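Local coordinates for protein xylan esterase, putative, AXE2C (Cellvibrio japonicus, PDB 2WAA) that removes acetyl groups from the plant cell wall polysaccharides xylan and glucomannan as a family 2 carbohydrate esterase, at residues M23-I28 / W219-Y224; L52-Q57 / V86-F91; P240-R245 / V285-E290. One frame throughout, in Å; residues are numbered along the deposited sequence. Where two conformers were deposited one is given.

Interaction 1: M23-I28 / W219-Y224; sequences MGRTHI and WDHHRY. With GOL (glycerol), chain J.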
# COMPACT_ATOMS: atom_id res chain seq x y z
N MET A 23 7.00 -7.05 -3.84
CA MET A 23 6.12 -6.07 -4.49
C MET A 23 5.85 -5.01 -3.43
O MET A 23 5.37 -5.33 -2.34
CB MET A 23 4.80 -6.74 -4.92
CG MET A 23 3.87 -5.70 -5.69
SD MET A 23 2.32 -6.52 -6.09
CE MET A 23 1.42 -6.52 -4.53
N GLY A 24 6.16 -3.74 -3.71
CA GLY A 24 5.98 -2.68 -2.68
C GLY A 24 7.34 -2.11 -2.33
O GLY A 24 8.39 -2.72 -2.61
N ARG A 25 7.37 -0.92 -1.74
CA ARG A 25 8.63 -0.30 -1.40
C ARG A 25 9.39 -0.94 -0.24
O ARG A 25 8.85 -1.08 0.87
CB ARG A 25 8.40 1.17 -1.08
CG ARG A 25 7.92 1.93 -2.33
CD ARG A 25 7.90 3.46 -2.10
NE ARG A 25 7.40 4.19 -3.26
CZ ARG A 25 7.30 5.52 -3.31
NH1 ARG A 25 7.71 6.26 -2.30
NH2 ARG A 25 6.82 6.13 -4.39
N THR A 26 10.65 -1.28 -0.48
CA THR A 26 11.52 -1.81 0.58
C THR A 26 12.88 -1.07 0.56
O THR A 26 13.34 -0.61 -0.49
CB THR A 26 11.77 -3.33 0.40
OG1 THR A 26 12.43 -3.56 -0.87
CG2 THR A 26 10.44 -4.11 0.47
N HIS A 27 13.51 -0.99 1.73
CA HIS A 27 14.87 -0.45 1.84
C HIS A 27 15.82 -1.64 2.04
O HIS A 27 15.56 -2.50 2.88
CB HIS A 27 14.97 0.47 3.03
CG HIS A 27 16.32 1.11 3.14
ND1 HIS A 27 16.72 2.10 2.28
CD2 HIS A 27 17.39 0.82 3.93
CE1 HIS A 27 17.97 2.45 2.57
NE2 HIS A 27 18.40 1.69 3.56
N ILE A 28 16.87 -1.72 1.23
CA ILE A 28 17.80 -2.84 1.31
C ILE A 28 18.93 -2.42 2.25
O ILE A 28 19.66 -1.42 1.97
CB ILE A 28 18.40 -3.15 -0.05
CG1 ILE A 28 17.29 -3.48 -1.05
CG2 ILE A 28 19.40 -4.35 0.06
CD1 ILE A 28 17.83 -3.68 -2.49
N TRP A 219 13.29 7.09 -2.21
CA TRP A 219 12.85 6.04 -3.13
C TRP A 219 13.30 6.36 -4.56
O TRP A 219 12.91 7.41 -5.15
CB TRP A 219 11.31 5.88 -3.07
CG TRP A 219 10.79 4.88 -4.04
CD1 TRP A 219 10.11 5.13 -5.21
CD2 TRP A 219 10.92 3.46 -3.94
NE1 TRP A 219 9.79 3.95 -5.84
CE2 TRP A 219 10.29 2.91 -5.08
CE3 TRP A 219 11.52 2.60 -3.01
CZ2 TRP A 219 10.24 1.54 -5.32
CZ3 TRP A 219 11.48 1.25 -3.23
CH2 TRP A 219 10.82 0.72 -4.38
N ASP A 220 14.08 5.44 -5.14
CA ASP A 220 14.45 5.58 -6.54
C ASP A 220 13.31 5.08 -7.45
O ASP A 220 12.97 3.90 -7.43
CB ASP A 220 15.71 4.76 -6.76
CG ASP A 220 16.20 4.80 -8.19
OD1 ASP A 220 15.60 5.51 -9.04
OD2 ASP A 220 17.20 4.08 -8.45
N HIS A 221 12.73 5.98 -8.25
CA HIS A 221 11.54 5.62 -9.05
C HIS A 221 11.80 4.62 -10.14
O HIS A 221 10.89 4.00 -10.67
CB HIS A 221 10.92 6.89 -9.61
CG HIS A 221 10.35 7.76 -8.56
ND1 HIS A 221 9.25 7.38 -7.83
CD2 HIS A 221 10.74 8.95 -8.07
CE1 HIS A 221 8.98 8.31 -6.94
NE2 HIS A 221 9.87 9.27 -7.06
N HIS A 222 13.07 4.45 -10.50
CA HIS A 222 13.43 3.47 -11.50
C HIS A 222 13.08 2.08 -10.98
O HIS A 222 12.96 1.13 -11.73
CB HIS A 222 14.94 3.57 -11.78
CG HIS A 222 15.41 2.66 -12.88
ND1 HIS A 222 15.80 1.35 -12.65
CD2 HIS A 222 15.53 2.86 -14.22
CE1 HIS A 222 16.14 0.79 -13.80
NE2 HIS A 222 15.99 1.68 -14.77
N ARG A 223 12.91 1.97 -9.66
CA ARG A 223 12.63 0.66 -9.06
C ARG A 223 11.16 0.25 -9.22
O ARG A 223 10.82 -0.90 -8.94
CB ARG A 223 12.97 0.66 -7.55
CG ARG A 223 14.48 0.93 -7.22
CD ARG A 223 14.69 1.07 -5.66
NE ARG A 223 14.47 -0.21 -4.98
CZ ARG A 223 14.39 -0.35 -3.66
NH1 ARG A 223 14.57 0.69 -2.86
NH2 ARG A 223 14.20 -1.57 -3.15
N TYR A 224 10.28 1.20 -9.55
CA TYR A 224 8.88 0.82 -9.86
C TYR A 224 8.27 1.87 -10.79
O TYR A 224 8.03 3.00 -10.36
CB TYR A 224 8.07 0.75 -8.55
CG TYR A 224 6.68 0.16 -8.71
CD1 TYR A 224 6.49 -1.21 -8.86
CD2 TYR A 224 5.56 0.98 -8.72
CE1 TYR A 224 5.22 -1.77 -9.02
CE2 TYR A 224 4.24 0.42 -8.86
CZ TYR A 224 4.10 -0.95 -9.00
OH TYR A 224 2.86 -1.52 -9.10
C1 GOL J . 14.07 -6.18 -2.35
O1 GOL J . 14.12 -4.89 -2.87
C2 GOL J . 15.17 -7.07 -2.92
O2 GOL J . 14.45 -7.96 -3.74
C3 GOL J . 16.05 -6.26 -3.86
O3 GOL J . 17.03 -7.08 -4.46

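Interaction 2: L52-Q57 / V86-F91; sequences LTAEMQ and VELFHF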
# COMPACT_ATOMS: atom_id res chain seq x y z
N LEU A 52 9.61 -23.71 6.97
CA LEU A 52 10.20 -22.42 6.58
C LEU A 52 9.99 -21.43 7.71
O LEU A 52 8.88 -21.30 8.26
CB LEU A 52 9.58 -21.91 5.27
CG LEU A 52 10.20 -20.62 4.69
CD1 LEU A 52 11.63 -20.87 4.15
CD2 LEU A 52 9.27 -20.08 3.57
N THR A 53 11.09 -20.77 8.13
CA THR A 53 11.02 -19.77 9.18
C THR A 53 11.63 -18.47 8.67
O THR A 53 12.45 -18.48 7.75
CB THR A 53 11.74 -20.16 10.53
OG1 THR A 53 13.16 -20.27 10.31
CG2 THR A 53 11.20 -21.49 11.08
N ALA A 54 11.25 -17.37 9.30
CA ALA A 54 11.82 -16.06 8.98
C ALA A 54 12.27 -15.35 10.25
O ALA A 54 11.59 -15.44 11.27
CB ALA A 54 10.76 -15.25 8.31
N GLU A 55 13.37 -14.61 10.16
CA GLU A 55 13.78 -13.75 11.27
C GLU A 55 13.18 -12.35 11.01
O GLU A 55 13.51 -11.71 9.98
CB GLU A 55 15.30 -13.64 11.29
CG GLU A 55 15.97 -14.99 11.66
CD GLU A 55 15.44 -15.55 12.96
OE1 GLU A 55 15.41 -14.81 13.95
OE2 GLU A 55 15.12 -16.76 13.00
N MET A 56 12.30 -11.90 11.90
CA MET A 56 11.63 -10.63 11.68
C MET A 56 11.63 -9.80 12.94
O MET A 56 11.90 -10.30 14.03
CB MET A 56 10.17 -10.85 11.24
CG MET A 56 10.08 -11.81 10.06
SD MET A 56 8.43 -11.87 9.36
CE MET A 56 8.40 -10.31 8.47
N GLN A 57 11.34 -8.51 12.79
CA GLN A 57 11.27 -7.57 13.93
C GLN A 57 10.48 -6.36 13.44
O GLN A 57 10.49 -6.09 12.23
CB GLN A 57 12.69 -7.17 14.38
CG GLN A 57 13.57 -6.56 13.32
CD GLN A 57 14.98 -6.10 13.84
OE1 GLN A 57 15.36 -6.31 15.00
NE2 GLN A 57 15.73 -5.47 12.96
N VAL A 86 9.99 -16.43 13.19
CA VAL A 86 8.58 -16.60 12.85
C VAL A 86 8.43 -17.84 11.99
O VAL A 86 9.00 -17.93 10.92
CB VAL A 86 8.04 -15.37 12.06
CG1 VAL A 86 6.54 -15.55 11.67
CG2 VAL A 86 8.23 -14.08 12.89
N GLU A 87 7.67 -18.81 12.47
CA GLU A 87 7.43 -20.01 11.67
C GLU A 87 6.38 -19.70 10.61
O GLU A 87 5.29 -19.22 10.95
CB GLU A 87 6.90 -21.16 12.55
CG GLU A 87 6.77 -22.47 11.73
CD GLU A 87 6.37 -23.65 12.62
OE1 GLU A 87 7.28 -24.31 13.14
OE2 GLU A 87 5.16 -23.88 12.79
N LEU A 88 6.72 -19.92 9.34
CA LEU A 88 5.79 -19.63 8.26
C LEU A 88 5.00 -20.88 7.94
O LEU A 88 3.77 -20.81 7.81
CB LEU A 88 6.56 -19.12 7.02
CG LEU A 88 7.35 -17.79 7.25
CD1 LEU A 88 8.18 -17.44 6.02
CD2 LEU A 88 6.45 -16.63 7.68
N PHE A 89 5.66 -22.02 7.84
CA PHE A 89 4.92 -23.29 7.73
C PHE A 89 5.77 -24.43 8.27
O PHE A 89 6.98 -24.29 8.42
CB PHE A 89 4.45 -23.57 6.28
CG PHE A 89 5.53 -24.06 5.35
CD1 PHE A 89 5.95 -25.39 5.34
CD2 PHE A 89 6.08 -23.20 4.41
CE1 PHE A 89 6.94 -25.86 4.41
CE2 PHE A 89 7.05 -23.63 3.50
CZ PHE A 89 7.48 -24.97 3.50
N HIS A 90 5.11 -25.53 8.59
CA HIS A 90 5.79 -26.71 9.02
C HIS A 90 4.85 -27.90 8.76
O HIS A 90 3.70 -27.89 9.23
CB HIS A 90 6.04 -26.62 10.53
CG HIS A 90 6.80 -27.79 11.05
ND1 HIS A 90 6.82 -28.14 12.39
CD2 HIS A 90 7.56 -28.70 10.40
CE1 HIS A 90 7.58 -29.21 12.54
NE2 HIS A 90 8.04 -29.57 11.36
N PHE A 91 5.34 -28.88 8.00
CA PHE A 91 4.63 -30.15 7.77
C PHE A 91 5.59 -31.27 8.12
O PHE A 91 6.79 -31.09 8.15
CB PHE A 91 4.25 -30.25 6.30
CG PHE A 91 3.36 -29.15 5.86
CD1 PHE A 91 2.06 -29.09 6.32
CD2 PHE A 91 3.85 -28.13 5.04
CE1 PHE A 91 1.24 -28.02 5.96
CE2 PHE A 91 3.04 -27.07 4.66
CZ PHE A 91 1.72 -27.02 5.11

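Interaction 3: P240-R245 / V285-E290; sequences PGIPDR and VSYIGE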
# COMPACT_ATOMS: atom_id res chain seq x y z
N PRO A 240 -10.25 20.27 8.26
CA PRO A 240 -10.48 21.53 8.98
C PRO A 240 -11.55 22.42 8.33
O PRO A 240 -12.14 23.22 9.05
CB PRO A 240 -9.12 22.25 8.89
CG PRO A 240 -8.10 21.15 8.53
CD PRO A 240 -8.89 20.21 7.67
N GLY A 241 -11.77 22.29 7.02
CA GLY A 241 -12.65 23.17 6.26
C GLY A 241 -12.20 23.02 4.80
O GLY A 241 -11.20 22.35 4.52
N ILE A 242 -12.90 23.63 3.86
CA ILE A 242 -12.46 23.56 2.47
C ILE A 242 -11.25 24.44 2.31
O ILE A 242 -11.33 25.63 2.63
CB ILE A 242 -13.59 24.05 1.55
CG1 ILE A 242 -14.76 23.07 1.61
CG2 ILE A 242 -13.08 24.29 0.13
CD1 ILE A 242 -16.07 23.58 0.91
N PRO A 243 -10.11 23.90 1.80
CA PRO A 243 -8.92 24.77 1.66
C PRO A 243 -9.02 25.78 0.52
O PRO A 243 -9.80 25.62 -0.41
CB PRO A 243 -7.77 23.76 1.35
CG PRO A 243 -8.46 22.52 0.76
CD PRO A 243 -9.81 22.47 1.45
N ASP A 244 -8.22 26.83 0.60
CA ASP A 244 -8.16 27.83 -0.46
C ASP A 244 -8.03 27.22 -1.89
O ASP A 244 -7.09 26.45 -2.16
CB ASP A 244 -6.96 28.76 -0.21
CG ASP A 244 -6.82 29.80 -1.28
OD1 ASP A 244 -7.79 30.58 -1.45
OD2 ASP A 244 -5.78 29.86 -1.97
N ARG A 245 -8.93 27.61 -2.78
CA ARG A 245 -8.99 27.02 -4.12
C ARG A 245 -7.71 27.21 -4.94
O ARG A 245 -7.13 26.22 -5.43
CB ARG A 245 -10.22 27.53 -4.87
CG ARG A 245 -10.24 27.21 -6.33
CD ARG A 245 -11.62 27.59 -6.98
NE ARG A 245 -11.81 26.76 -8.15
CZ ARG A 245 -12.71 25.77 -8.28
NH1 ARG A 245 -13.63 25.51 -7.36
NH2 ARG A 245 -12.70 25.07 -9.40
N VAL A 285 -14.04 17.63 -6.02
CA VAL A 285 -14.28 17.27 -7.40
C VAL A 285 -14.01 18.45 -8.31
O VAL A 285 -13.41 18.32 -9.40
CB VAL A 285 -15.74 16.77 -7.57
CG1 VAL A 285 -16.12 16.66 -9.04
CG2 VAL A 285 -15.92 15.40 -6.81
N SER A 286 -14.47 19.62 -7.87
CA SER A 286 -14.31 20.83 -8.65
C SER A 286 -12.82 21.15 -8.81
O SER A 286 -12.37 21.46 -9.90
CB SER A 286 -14.99 22.02 -7.94
OG SER A 286 -14.95 23.12 -8.82
N TYR A 287 -12.08 21.06 -7.71
CA TYR A 287 -10.65 21.38 -7.71
C TYR A 287 -9.90 20.40 -8.64
O TYR A 287 -8.99 20.79 -9.38
CB TYR A 287 -10.11 21.26 -6.29
CG TYR A 287 -10.51 22.35 -5.31
CD1 TYR A 287 -11.47 23.33 -5.64
CD2 TYR A 287 -9.96 22.37 -4.03
CE1 TYR A 287 -11.83 24.34 -4.70
CE2 TYR A 287 -10.32 23.38 -3.08
CZ TYR A 287 -11.23 24.37 -3.45
OH TYR A 287 -11.59 25.31 -2.50
N ILE A 288 -10.29 19.13 -8.61
CA ILE A 288 -9.70 18.16 -9.50
C ILE A 288 -9.97 18.53 -10.97
O ILE A 288 -9.07 18.43 -11.83
CB ILE A 288 -10.22 16.71 -9.19
CG1 ILE A 288 -9.52 16.22 -7.91
CG2 ILE A 288 -9.96 15.76 -10.42
CD1 ILE A 288 -10.18 14.97 -7.26
N GLY A 289 -11.20 18.93 -11.28
CA GLY A 289 -11.51 19.27 -12.66
C GLY A 289 -10.63 20.45 -13.07
O GLY A 289 -10.12 20.50 -14.18
N GLU A 290 -10.45 21.43 -12.20
CA GLU A 290 -9.66 22.59 -12.59
C GLU A 290 -8.17 22.24 -12.65
O GLU A 290 -7.43 22.78 -13.47
CB GLU A 290 -9.88 23.78 -11.64
CG GLU A 290 -9.29 25.05 -12.17
CD GLU A 290 -9.75 26.32 -11.38
OE1 GLU A 290 -10.82 26.29 -10.73
OE2 GLU A 290 -9.00 27.33 -11.40

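Interaction 1: M23-I28 / W219-Y224
Arg25 and Trp219 form the tightly packed half of this contact. The arginine chain, extended from CG to NE, runs across one face of the indole: CG sits 3.5 Å from the centroid of the six-membered ring in a CH-pi contact, and the guanidinium lies flat over the five-membered ring, with CZ 3.7 Å from its centroid and the planes 7° apart. The guanidinium stack is therefore also a cation-pi contact, extended by that of CG. The guanidinium is buried, and NH1 is bonded to the carbonyls of Phe208 and Tyr206.

Arg223 approaches the opposite face of Trp219 with CD. Its chain bends at chi3 (68°), and NH1 and NH2 together grip one acceptor, Thr26 O, each at 3.0 Å from that oxygen. Toward solvent the contact becomes looser: a glycerol, probably from the crystallisation liquor, bonds from O1 to Thr26 OG1 at 2.9 Å, while the bond from Arg223 NH2 to glycerol O1 is weak, and Ile28 CD1 touches glycerol C3. Trp219 thus has an arginine chain on each face, with a cation-pi stack on the Arg25 side alone; the arrangement joins the N-terminal CE2 region to the SGNH-type esterase region.

Interaction 2: L52-Q57 / V86-F91
A classic beta bulge interrupts the antiparallel pairing of 52-57 with 86-91, where Leu88 and Phe89 both face Leu52. Leu52 O accepts from Leu88 N at 2.8 Å and, more weakly, from Phe89 N at 3.3 Å, while Leu52 N returns a bond to Phe89 O. Beyond it, Ala54 and Val86 form a hydrogen-bonded pair, with Val86 N to Ala54 O at 2.7 Å and nearly straight (176°). Thr53 and Glu87 make the non-hydrogen-bonded pair between, where Thr53 CA comes within 3.2 Å of Val86 O in a CA-H...O contact.

These strands belong to one of the two antiparallel sheets of the N-terminal CE2 region, which pack face to face as a beta sandwich; strand 112-119 flanks 52-57 along its other edge. Leu52, Ala54, Val86 and Phe89 share one face, packed against strands of the second sheet, among them 94-103 and 75-79. Phe89 CG sits between backbone N and carbonyl carbon (chi1 77°); from there CE2 meets Leu52 CB at 3.5 Å, and Leu52 N lies over one ring face. Leu88 CD1 reaches both Leu52 CD2, at 3.8 Å, and Ala54 CB. Val86 CG2 touches Met56 CG. On the other face, Glu87 forms a salt bridge with Arg51.

Interaction 3: P240-R245 / V285-E290
Segment 240-245 has no regular structure until its end: Gly241, with positive phi, is the first residue to leave the preceding helix, and Asp244 is the N-cap of helix 245-262. It passes beside helix 278-295, to which 285-290 belongs, and the two backbones come nearest at Arg245 and Tyr287, whose CA atoms are 6.9 Å apart.

Tyr287 reaches across to the linker. Its OH donates to Pro243 O at 2.8 Å, nearly in line with the carbonyl (179°), and the ring bridges from helix 278-295 to the loop. Ile242 CG2 packs against the same hydroxyl, and Pro243 CG lies near the ring at CE2.

Arg245 carries the polar part. CG lies anti to the backbone N (chi1 169°), and the chain runs past the CE1 and CD1 side of the Tyr287 ring, the guanidinium standing almost perpendicular to it, at 87°. Tyr287 CD1 lies over a guanidinium face, offset toward the rim, while Arg245 NH1 meets the ring edge at CE1. Glu290 OE1 takes a side-on pair in a salt bridge, from NE at 2.8 Å and from NH2 at 2.6 Å. Ser286 OG takes an end-on pair, from NH2 at 3.0 Å and from NH1 at 3.1 Å. NH2 is therefore shared between both, and the double grip fixes the rotation of the planar group.

Asp244 OD2 bonds instead to Thr247 OG1. Tyr287 and Glu290 also touch Ile249. The arrangement joins the loop and N-terminal end of helix 245-262 to the flank of helix 278-295, two helices of the SGNH-hydrolase alpha/beta fold.

How the interactions relate
The three contacts show how chemistry follows place in the fold. Interaction 2 is the buried one, made of backbone bonds and apolar side chains within the N-terminal beta region. Interactions 1 and 3 are partly buried and rely on arginines: stacked on an indole and forked onto a carbonyl in interaction 1, bound to carboxylate and hydroxyl in interaction 3. Interaction 1 alone joins the two family regions, and it reaches the same sheet as interaction 2, the nearest atoms being about 10 Å apart. Interaction 3 lies wholly in the esterase region, on the opposite side of the chain's centre from interaction 2, their centres about 48 Å apart.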